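Local coordinates for insecticidal crystal protein Cry7Cal (Bacillus thuringiensis, PDB 5ZI1) that acts as an insecticidal toxin against the locust Locusta migratoria manilensis, probably by binding receptors and forming pores in gut cell membranes, at residues T250-T255 against L432-E437; G291-L296 against V455-D460; Y355-I360 against P448-T453. All coordinates share one frame; numbering follows the deposited sequence. Where two conformers were deposited one is given.

Interaction 1: residues T250-T255 against L432-E437; sequences TRQIFT and LSYVSE
Gln-252 and Ser-433 make the polar part of this contact. Ser-433 OG lies 3.0 Å from Gln-252 OE1, a possible hydrogen bond. It is not settled, because the single hydroxyl proton has a second, weak acceptor in Gly-451 O. The Gln-252 chain is extended, with CG anti to the backbone N (chi1 178°). Its OE1 also comes to 3.4 Å from Tyr-434 CB.

The two strands are not direct partners. They are the outer strands of a three-stranded antiparallel sheet, with strand 448-454 between them. Their axes are 8.3 Å apart at closest approach, and their directions differ by 53°. This sheet belongs to the middle domain, the beta-prism of three-domain Cry toxins. Ser-433 and Tyr-434 form a classic beta bulge opposite Gly-451. As a result both CB atoms point toward segment 250-255.

The apolar part is a meeting of two aromatic rings. Tyr-434 CD2 lies at the edge of the Phe-254 ring, near its plane, 4.2 Å from Phe-254 CE2. The same CE2 is 3.5 Å from Ser-436 OG, an oblique approach. That hydroxyl is hydrogen-bonded to Ala-286 O, and Tyr-434 OH is hydrogen-bonded to Tyr-335 OH.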
loop_
_atom_site.group_PDB
_atom_site.type_symbol
_atom_site.label_atom_id
_atom_site.label_comp_id
_atom_site.label_asym_id
_atom_site.label_seq_id
_atom_site.Cartn_x
_atom_site.Cartn_y
_atom_site.Cartn_z
ATOM N N THR A 250 -1.449 1.592 -4.807
ATOM C CA THR A 250 -2.789 2.112 -5.033
ATOM C C THR A 250 -3.797 1.683 -3.979
ATOM O O THR A 250 -4.981 1.995 -4.124
ATOM C CB THR A 250 -3.290 1.654 -6.398
ATOM O OG1 THR A 250 -3.321 0.225 -6.418
ATOM C CG2 THR A 250 -2.379 2.160 -7.504
ATOM N N ARG A 251 -3.380 0.937 -2.966
ATOM C CA ARG A 251 -4.330 0.407 -1.999
ATOM C C ARG A 251 -4.848 1.519 -1.087
ATOM O O ARG A 251 -4.122 2.457 -0.747
ATOM C CB ARG A 251 -3.686 -0.707 -1.173
ATOM C CG ARG A 251 -2.830 -0.277 0.010
ATOM C CD ARG A 251 -1.593 0.470 -0.418
ATOM N NE ARG A 251 -0.729 0.892 0.691
ATOM C CZ ARG A 251 -0.938 1.956 1.472
ATOM N NH1 ARG A 251 -2.013 2.726 1.311
ATOM N NH2 ARG A 251 -0.066 2.238 2.430
ATOM N N GLN A 252 -6.110 1.410 -0.692
ATOM C CA GLN A 252 -6.753 2.369 0.198
ATOM C C GLN A 252 -6.903 1.758 1.585
ATOM O O GLN A 252 -7.427 0.649 1.722
ATOM C CB GLN A 252 -8.125 2.765 -0.362
ATOM C CG GLN A 252 -8.957 3.744 0.501
ATOM C CD GLN A 252 -10.263 4.118 -0.197
ATOM O OE1 GLN A 252 -10.415 5.233 -0.696
ATOM N NE2 GLN A 252 -11.194 3.173 -0.263
ATOM N N ILE A 253 -6.471 2.482 2.617
ATOM C CA ILE A 253 -6.647 2.020 3.986
ATOM C C ILE A 253 -7.440 3.042 4.790
ATOM O O ILE A 253 -7.512 4.230 4.447
ATOM C CB ILE A 253 -5.311 1.721 4.666
ATOM C CG1 ILE A 253 -4.402 2.931 4.614
ATOM C CG2 ILE A 253 -4.658 0.470 4.029
ATOM C CD1 ILE A 253 -2.973 2.576 5.010
ATOM N N PHE A 254 -8.042 2.560 5.883
ATOM C CA PHE A 254 -8.963 3.356 6.695
ATOM C C PHE A 254 -8.457 3.501 8.115
ATOM O O PHE A 254 -8.054 2.514 8.738
ATOM C CB PHE A 254 -10.363 2.746 6.704
ATOM C CG PHE A 254 -11.099 2.956 5.405
ATOM C CD1 PHE A 254 -10.799 2.163 4.281
ATOM C CD2 PHE A 254 -12.045 3.977 5.283
ATOM C CE1 PHE A 254 -11.464 2.343 3.078
ATOM C CE2 PHE A 254 -12.708 4.177 4.082
ATOM C CZ PHE A 254 -12.409 3.368 2.967
ATOM N N THR A 255 -8.475 4.745 8.609
ATOM C CA THR A 255 -8.180 5.056 10.000
ATOM C C THR A 255 -9.361 4.636 10.875
ATOM O O THR A 255 -10.449 4.316 10.379
ATOM C CB THR A 255 -7.876 6.554 10.172
ATOM O OG1 THR A 255 -8.825 7.347 9.440
ATOM C CG2 THR A 255 -6.459 6.905 9.694
ATOM N N LEU A 432 -6.012 12.009 2.053
ATOM C CA LEU A 432 -7.390 11.596 2.271
ATOM C C LEU A 432 -8.018 11.217 0.946
ATOM O O LEU A 432 -7.818 11.891 -0.069
ATOM C CB LEU A 432 -8.195 12.708 2.938
ATOM C CG LEU A 432 -9.643 12.455 3.368
ATOM C CD1 LEU A 432 -9.766 11.467 4.522
ATOM C CD2 LEU A 432 -10.258 13.796 3.800
ATOM N N SER A 433 -8.772 10.119 0.945
ATOM C CA SER A 433 -9.398 9.667 -0.281
ATOM C C SER A 433 -10.867 9.337 -0.145
ATOM O O SER A 433 -11.565 9.316 -1.167
ATOM C CB SER A 433 -8.652 8.440 -0.853
ATOM O OG SER A 433 -8.504 7.393 0.109
ATOM N N TYR A 434 -11.381 9.105 1.056
ATOM C CA TYR A 434 -12.749 8.623 1.136
ATOM C C TYR A 434 -13.320 8.982 2.499
ATOM O O TYR A 434 -12.584 9.275 3.443
ATOM C CB TYR A 434 -12.822 7.091 0.888
ATOM C CG TYR A 434 -14.198 6.666 0.425
ATOM C CD1 TYR A 434 -14.562 6.787 -0.911
ATOM C CD2 TYR A 434 -15.156 6.223 1.330
ATOM C CE1 TYR A 434 -15.830 6.460 -1.347
ATOM C CE2 TYR A 434 -16.439 5.884 0.900
ATOM C CZ TYR A 434 -16.762 6.004 -0.448
ATOM O OH TYR A 434 -18.021 5.672 -0.903
ATOM N N VAL A 435 -14.648 8.952 2.588
ATOM C CA VAL A 435 -15.354 9.010 3.868
ATOM C C VAL A 435 -16.484 7.998 3.806
ATOM O O VAL A 435 -17.486 8.232 3.118
ATOM C CB VAL A 435 -15.930 10.399 4.191
ATOM C CG1 VAL A 435 -16.419 10.407 5.643
ATOM C CG2 VAL A 435 -14.912 11.521 3.907
ATOM N N SER A 436 -16.345 6.895 4.528
ATOM C CA SER A 436 -17.423 5.934 4.646
ATOM C C SER A 436 -18.085 6.125 6.009
ATOM O O SER A 436 -17.919 7.162 6.656
ATOM C CB SER A 436 -16.880 4.516 4.455
ATOM O OG SER A 436 -15.901 4.244 5.435
ATOM N N GLU A 437 -18.820 5.124 6.468
ATOM C CA GLU A 437 -19.414 5.200 7.787
ATOM C C GLU A 437 -19.521 3.794 8.359
ATOM O O GLU A 437 -19.331 2.788 7.661
ATOM C CB GLU A 437 -20.787 5.853 7.738
ATOM C CG GLU A 437 -21.794 4.990 7.063
ATOM C CD GLU A 437 -23.060 5.718 6.708
ATOM O OE1 GLU A 437 -24.047 5.035 6.349
ATOM O OE2 GLU A 437 -23.065 6.971 6.765
#

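Interaction 2: residues G291-L296 against V455-D460; sequences GLFQWL and VSVRPD
Trp-295 and Phe-293 meet Val-457 and Pro-459 in the tightly packed part of the contact. Val-457 and Phe-293 are buried and reach toward each other tip to tip. With CG anti to the backbone N (chi1 -176°), the Phe-293 ring extends toward the loop. Val-457 CG1 sits over its centre, 3.8 Å from the centroid and 12° off the normal, a CH-pi contact.

The indole is covered on both faces. Pro-459 CB lies over one face of its six-membered ring, 4.0 Å from the centroid, as a second CH-pi contact. Phe-293 CE2 lies over the centre of the opposite face. Two backbone carbonyls come to the indole edge. Arg-458 O is 3.5 Å from Trp-295 CZ2, and Val-457 O is 3.7 Å from Trp-295 CH2.

The other side is looser. Trp-295, Pro-459 and Arg-458 are partly exposed. The Arg-458 side chain starts away from segment 291-296 and folds back on its own loop. Its NH2 donates to Val-455 O over 3.1 Å, within the guanidinium plane.

The contact joins the start of strand 294-306 of the beta-prism to the loop that leads on to strand 468-472. No hydrogen bond crosses it. Arg-458 O is hydrogen-bonded to Lys-475 NZ, and Val-457 O weakly to Arg-431 NH2. The hold is therefore apolar and CH-pi, and these carbonyls may add a weak attraction to the indole C-H groups.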
loop_
_atom_site.group_PDB
_atom_site.type_symbol
_atom_site.label_atom_id
_atom_site.label_comp_id
_atom_site.label_asym_id
_atom_site.label_seq_id
_atom_site.Cartn_x
_atom_site.Cartn_y
_atom_site.Cartn_z
ATOM N N GLY A 291 -11.892 -0.559 -6.972
ATOM C CA GLY A 291 -12.153 0.035 -8.266
ATOM C C GLY A 291 -10.897 0.641 -8.853
ATOM O O GLY A 291 -9.803 0.537 -8.292
ATOM N N LEU A 292 -11.066 1.281 -10.007
ATOM C CA LEU A 292 -10.042 2.173 -10.530
ATOM C C LEU A 292 -9.649 3.192 -9.469
ATOM O O LEU A 292 -10.447 3.551 -8.600
ATOM C CB LEU A 292 -10.569 2.866 -11.782
ATOM C CG LEU A 292 -11.054 1.831 -12.813
ATOM C CD1 LEU A 292 -11.740 2.504 -13.984
ATOM C CD2 LEU A 292 -9.881 0.973 -13.285
ATOM N N PHE A 293 -8.403 3.642 -9.506
ATOM C CA PHE A 293 -7.955 4.522 -8.439
ATOM C C PHE A 293 -8.733 5.844 -8.506
ATOM O O PHE A 293 -9.042 6.341 -9.593
ATOM C CB PHE A 293 -6.442 4.739 -8.555
ATOM C CG PHE A 293 -5.872 5.559 -7.440
ATOM C CD1 PHE A 293 -5.380 4.947 -6.300
ATOM C CD2 PHE A 293 -5.878 6.963 -7.510
ATOM C CE1 PHE A 293 -4.863 5.716 -5.232
ATOM C CE2 PHE A 293 -5.373 7.740 -6.453
ATOM C CZ PHE A 293 -4.855 7.118 -5.323
ATOM N N GLN A 294 -9.075 6.413 -7.342
ATOM C CA GLN A 294 -9.991 7.551 -7.283
ATOM C C GLN A 294 -9.426 8.681 -6.436
ATOM O O GLN A 294 -8.924 8.457 -5.330
ATOM C CB GLN A 294 -11.358 7.158 -6.712
ATOM C CG GLN A 294 -12.143 6.169 -7.528
ATOM C CD GLN A 294 -13.494 5.843 -6.895
ATOM O OE1 GLN A 294 -14.490 6.484 -7.187
ATOM N NE2 GLN A 294 -13.526 4.839 -6.032
ATOM N N TRP A 295 -9.539 9.902 -6.949
ATOM C CA TRP A 295 -9.032 11.096 -6.287
ATOM C C TRP A 295 -10.207 11.833 -5.665
ATOM O O TRP A 295 -11.212 12.076 -6.341
ATOM C CB TRP A 295 -8.294 12.001 -7.271
ATOM C CG TRP A 295 -7.219 11.260 -7.984
ATOM C CD1 TRP A 295 -7.359 10.460 -9.085
ATOM C CD2 TRP A 295 -5.839 11.199 -7.614
ATOM N NE1 TRP A 295 -6.145 9.930 -9.434
ATOM C CE2 TRP A 295 -5.196 10.363 -8.545
ATOM C CE3 TRP A 295 -5.088 11.772 -6.585
ATOM C CZ2 TRP A 295 -3.832 10.091 -8.484
ATOM C CZ3 TRP A 295 -3.742 11.518 -6.528
ATOM C CH2 TRP A 295 -3.121 10.675 -7.472
ATOM N N LEU A 296 -10.097 12.155 -4.378
ATOM C CA LEU A 296 -11.201 12.805 -3.682
ATOM C C LEU A 296 -11.270 14.262 -4.109
ATOM O O LEU A 296 -10.298 15.005 -3.953
ATOM C CB LEU A 296 -11.010 12.690 -2.177
ATOM C CG LEU A 296 -12.164 13.175 -1.312
ATOM C CD1 LEU A 296 -13.442 12.510 -1.750
ATOM C CD2 LEU A 296 -11.876 12.876 0.155
ATOM N N VAL A 455 0.895 8.372 -1.085
ATOM C CA VAL A 455 1.329 9.515 -1.889
ATOM C C VAL A 455 2.257 9.118 -3.037
ATOM O O VAL A 455 2.524 9.943 -3.926
ATOM C CB VAL A 455 1.922 10.583 -0.937
ATOM C CG1 VAL A 455 2.557 11.757 -1.679
ATOM C CG2 VAL A 455 0.820 11.119 -0.037
ATOM N N SER A 456 2.710 7.855 -3.093
ATOM C CA SER A 456 3.475 7.419 -4.256
ATOM C C SER A 456 2.628 7.415 -5.519
ATOM O O SER A 456 3.176 7.496 -6.627
ATOM C CB SER A 456 4.054 6.021 -4.028
ATOM O OG SER A 456 3.022 5.085 -3.790
ATOM N N VAL A 457 1.308 7.309 -5.391
ATOM C CA VAL A 457 0.458 7.431 -6.567
ATOM C C VAL A 457 0.475 8.875 -7.041
ATOM O O VAL A 457 0.223 9.803 -6.261
ATOM C CB VAL A 457 -0.974 6.995 -6.254
ATOM C CG1 VAL A 457 -1.779 6.930 -7.556
ATOM C CG2 VAL A 457 -0.958 5.689 -5.500
ATOM N N ARG A 458 0.750 9.065 -8.307
ATOM C CA ARG A 458 0.866 10.376 -8.877
ATOM C C ARG A 458 -0.336 10.661 -9.769
ATOM O O ARG A 458 -0.915 9.739 -10.350
ATOM C CB ARG A 458 2.177 10.487 -9.658
ATOM C CG ARG A 458 3.421 10.147 -8.805
ATOM C CD ARG A 458 3.353 10.836 -7.427
ATOM N NE ARG A 458 3.104 12.274 -7.591
ATOM C CZ ARG A 458 2.528 13.069 -6.686
ATOM N NH1 ARG A 458 2.345 14.361 -6.967
ATOM N NH2 ARG A 458 2.138 12.586 -5.507
ATOM N N PRO A 459 -0.804 11.910 -9.827
ATOM C CA PRO A 459 -2.056 12.192 -10.546
ATOM C C PRO A 459 -1.912 12.336 -12.053
ATOM O O PRO A 459 -2.937 12.433 -12.734
ATOM C CB PRO A 459 -2.542 13.496 -9.903
ATOM C CG PRO A 459 -1.327 14.139 -9.333
ATOM C CD PRO A 459 -0.427 13.000 -8.910
ATOM N N ASP A 460 -0.697 12.228 -12.595
ATOM C CA ASP A 460 -0.497 12.516 -14.011
ATOM C C ASP A 460 -0.340 11.292 -14.902
ATOM O O ASP A 460 -0.504 11.429 -16.121
ATOM C CB ASP A 460 0.740 13.398 -14.212
ATOM C CG ASP A 460 0.537 14.797 -13.712
ATOM O OD1 ASP A 460 1.508 15.377 -13.190
ATOM O OD2 ASP A 460 -0.595 15.309 -13.836
#

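Interaction 3: residues Y355-I360 against P448-T453; sequences YQTYSI and PVLGWT
Thr-357 carries the side-chain packing, meeting Leu-450 and Trp-452 tip to tip. Leu-450 CD1 comes to 3.3 Å from Thr-357 OG1, a close approach. It is also 3.9 Å from Thr-357 CG2. Leu-450 CD1 is anti to CA (chi2 -176°), which carries this methyl outward from the strand. Trp-452 presents the far end of its six-membered ring. Its CH2 is 3.9 Å from Thr-357 CG2, which approaches obliquely. Thr-357 OG1 instead lies at the ring edge, in the plane of the indole, 4.0 Å from Trp-452 CZ2.

The second kind of contact is ring against backbone. Trp-452 CZ3 lies 4.2 Å from Tyr-355 C and 4.3 Å from Gln-356 N. Tyr-355 and Gln-356 form a classic beta bulge opposite Tyr-379. Both of their CB atoms point away from segment 448-453, leaving main chain to meet the indole.

No hydrogen bond joins the two segments. The polar end of Trp-452 is used elsewhere: NE1 is hydrogen-bonded to Thr-255 OG1.

The strands run nearly antiparallel, with axes 10.0 Å apart, but they belong to different sheets. This is face-to-face packing inside the beta-prism. Strand 352-365 lies between strands 369-382 and 404-407. Strand 448-454 lies between strands 252-254 and 430-437, and Leu-432 of the latter touches both Leu-450 and Trp-452.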
loop_
_atom_site.group_PDB
_atom_site.type_symbol
_atom_site.label_atom_id
_atom_site.label_comp_id
_atom_site.label_asym_id
_atom_site.label_seq_id
_atom_site.Cartn_x
_atom_site.Cartn_y
_atom_site.Cartn_z
ATOM N N TYR A 355 -3.396 15.931 3.930
ATOM C CA TYR A 355 -2.436 15.109 4.643
ATOM C C TYR A 355 -2.760 14.932 6.123
ATOM O O TYR A 355 -2.046 14.188 6.809
ATOM C CB TYR A 355 -1.039 15.725 4.501
ATOM C CG TYR A 355 -0.933 17.136 5.069
ATOM C CD1 TYR A 355 -0.684 17.343 6.423
ATOM C CD2 TYR A 355 -1.083 18.261 4.252
ATOM C CE1 TYR A 355 -0.594 18.618 6.957
ATOM C CE2 TYR A 355 -0.984 19.545 4.779
ATOM C CZ TYR A 355 -0.744 19.711 6.139
ATOM O OH TYR A 355 -0.632 20.965 6.684
ATOM N N GLN A 356 -3.800 15.588 6.639
ATOM C CA GLN A 356 -4.117 15.480 8.059
ATOM C C GLN A 356 -5.554 15.905 8.299
ATOM O O GLN A 356 -6.066 16.797 7.620
ATOM C CB GLN A 356 -3.177 16.343 8.904
ATOM C CG GLN A 356 -3.368 16.174 10.381
ATOM C CD GLN A 356 -2.467 17.073 11.194
ATOM O OE1 GLN A 356 -1.613 16.586 11.939
ATOM N NE2 GLN A 356 -2.659 18.390 11.074
ATOM N N THR A 357 -6.197 15.268 9.277
ATOM C CA THR A 357 -7.519 15.683 9.737
ATOM C C THR A 357 -7.525 15.773 11.254
ATOM O O THR A 357 -6.716 15.145 11.944
ATOM C CB THR A 357 -8.637 14.727 9.280
ATOM O OG1 THR A 357 -8.418 13.427 9.842
ATOM C CG2 THR A 357 -8.666 14.612 7.750
ATOM N N TYR A 358 -8.448 16.593 11.766
ATOM C CA TYR A 358 -8.700 16.758 13.192
ATOM C C TYR A 358 -10.200 16.676 13.381
ATOM O O TYR A 358 -10.955 17.274 12.604
ATOM C CB TYR A 358 -8.147 18.092 13.714
ATOM C CG TYR A 358 -8.589 18.478 15.129
ATOM C CD1 TYR A 358 -8.007 17.893 16.255
ATOM C CD2 TYR A 358 -9.588 19.423 15.329
ATOM C CE1 TYR A 358 -8.408 18.224 17.526
ATOM C CE2 TYR A 358 -9.994 19.780 16.615
ATOM C CZ TYR A 358 -9.399 19.180 17.703
ATOM O OH TYR A 358 -9.799 19.537 18.968
ATOM N N SER A 359 -10.643 15.912 14.381
ATOM C CA SER A 359 -12.075 15.742 14.589
ATOM C C SER A 359 -12.419 15.772 16.075
ATOM O O SER A 359 -11.585 15.471 16.931
ATOM C CB SER A 359 -12.578 14.431 13.966
ATOM O OG SER A 359 -12.024 13.305 14.632
ATOM N N ILE A 360 -13.663 16.148 16.367
ATOM C CA ILE A 360 -14.253 15.988 17.697
ATOM C C ILE A 360 -15.344 14.939 17.578
ATOM O O ILE A 360 -16.259 15.081 16.759
ATOM C CB ILE A 360 -14.847 17.296 18.268
ATOM C CG1 ILE A 360 -13.830 18.437 18.300
ATOM C CG2 ILE A 360 -15.366 17.065 19.725
ATOM C CD1 ILE A 360 -12.776 18.272 19.366
ATOM N N PRO A 448 -18.422 8.432 11.004
ATOM C CA PRO A 448 -17.686 8.381 9.738
ATOM C C PRO A 448 -16.375 7.623 9.869
ATOM O O PRO A 448 -15.825 7.446 10.956
ATOM C CB PRO A 448 -17.424 9.859 9.430
ATOM C CG PRO A 448 -17.843 10.624 10.704
ATOM C CD PRO A 448 -18.091 9.638 11.768
ATOM N N VAL A 449 -15.876 7.150 8.735
ATOM C CA VAL A 449 -14.568 6.507 8.702
ATOM C C VAL A 449 -13.799 7.081 7.525
ATOM O O VAL A 449 -14.330 7.163 6.412
ATOM C CB VAL A 449 -14.666 4.974 8.596
ATOM C CG1 VAL A 449 -13.337 4.349 8.953
ATOM C CG2 VAL A 449 -15.749 4.436 9.480
ATOM N N LEU A 450 -12.557 7.482 7.767
ATOM C CA LEU A 450 -11.757 8.164 6.763
ATOM C C LEU A 450 -10.867 7.164 6.017
ATOM O O LEU A 450 -10.244 6.281 6.628
ATOM C CB LEU A 450 -10.928 9.272 7.423
ATOM C CG LEU A 450 -11.690 10.385 8.199
ATOM C CD1 LEU A 450 -10.743 11.461 8.699
ATOM C CD2 LEU A 450 -12.807 11.026 7.377
ATOM N N GLY A 451 -10.830 7.298 4.695
ATOM C CA GLY A 451 -10.010 6.452 3.829
ATOM C C GLY A 451 -8.898 7.273 3.197
ATOM O O GLY A 451 -9.110 8.434 2.809
ATOM N N TRP A 452 -7.717 6.659 3.111
ATOM C CA TRP A 452 -6.478 7.289 2.673
ATOM C C TRP A 452 -5.828 6.481 1.554
ATOM O O TRP A 452 -5.870 5.241 1.566
ATOM C CB TRP A 452 -5.498 7.392 3.851
ATOM C CG TRP A 452 -6.096 8.041 5.061
ATOM C CD1 TRP A 452 -6.886 7.459 5.991
ATOM C CD2 TRP A 452 -5.961 9.415 5.446
ATOM N NE1 TRP A 452 -7.258 8.383 6.945
ATOM C CE2 TRP A 452 -6.698 9.592 6.630
ATOM C CE3 TRP A 452 -5.279 10.510 4.906
ATOM C CZ2 TRP A 452 -6.773 10.824 7.292
ATOM C CZ3 TRP A 452 -5.357 11.740 5.563
ATOM C CH2 TRP A 452 -6.098 11.881 6.744
ATOM N N THR A 453 -5.200 7.182 0.606
ATOM C CA THR A 453 -4.347 6.562 -0.404
ATOM C C THR A 453 -2.909 7.054 -0.249
ATOM O O THR A 453 -2.652 8.117 0.323
ATOM C CB THR A 453 -4.838 6.848 -1.819
ATOM O OG1 THR A 453 -4.839 8.275 -2.056
ATOM C CG2 THR A 453 -6.228 6.246 -2.035
#

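How the interactions relate
Interactions 1 and 3 lie within the beta-prism; interaction 2 ties it to the loop that leads on to strand 468-472. Interactions 1 and 3 are buried and share a sheet. Interaction 1 spans its two outer strands, while interaction 3 packs its central strand against another sheet. Their centres are about 8 Å apart. Interaction 2 is only partly buried. It meets interaction 1 where Leu-296 packs on the backbone of Ser-433, and interaction 3 where Phe-293 CZ reaches Thr-453 OG1. The chemistry follows the place. Interaction 1 mixes a possible hydrogen bond with ring packing. Interaction 2 is the one with CH-pi contacts. Interaction 3 relies on close packing.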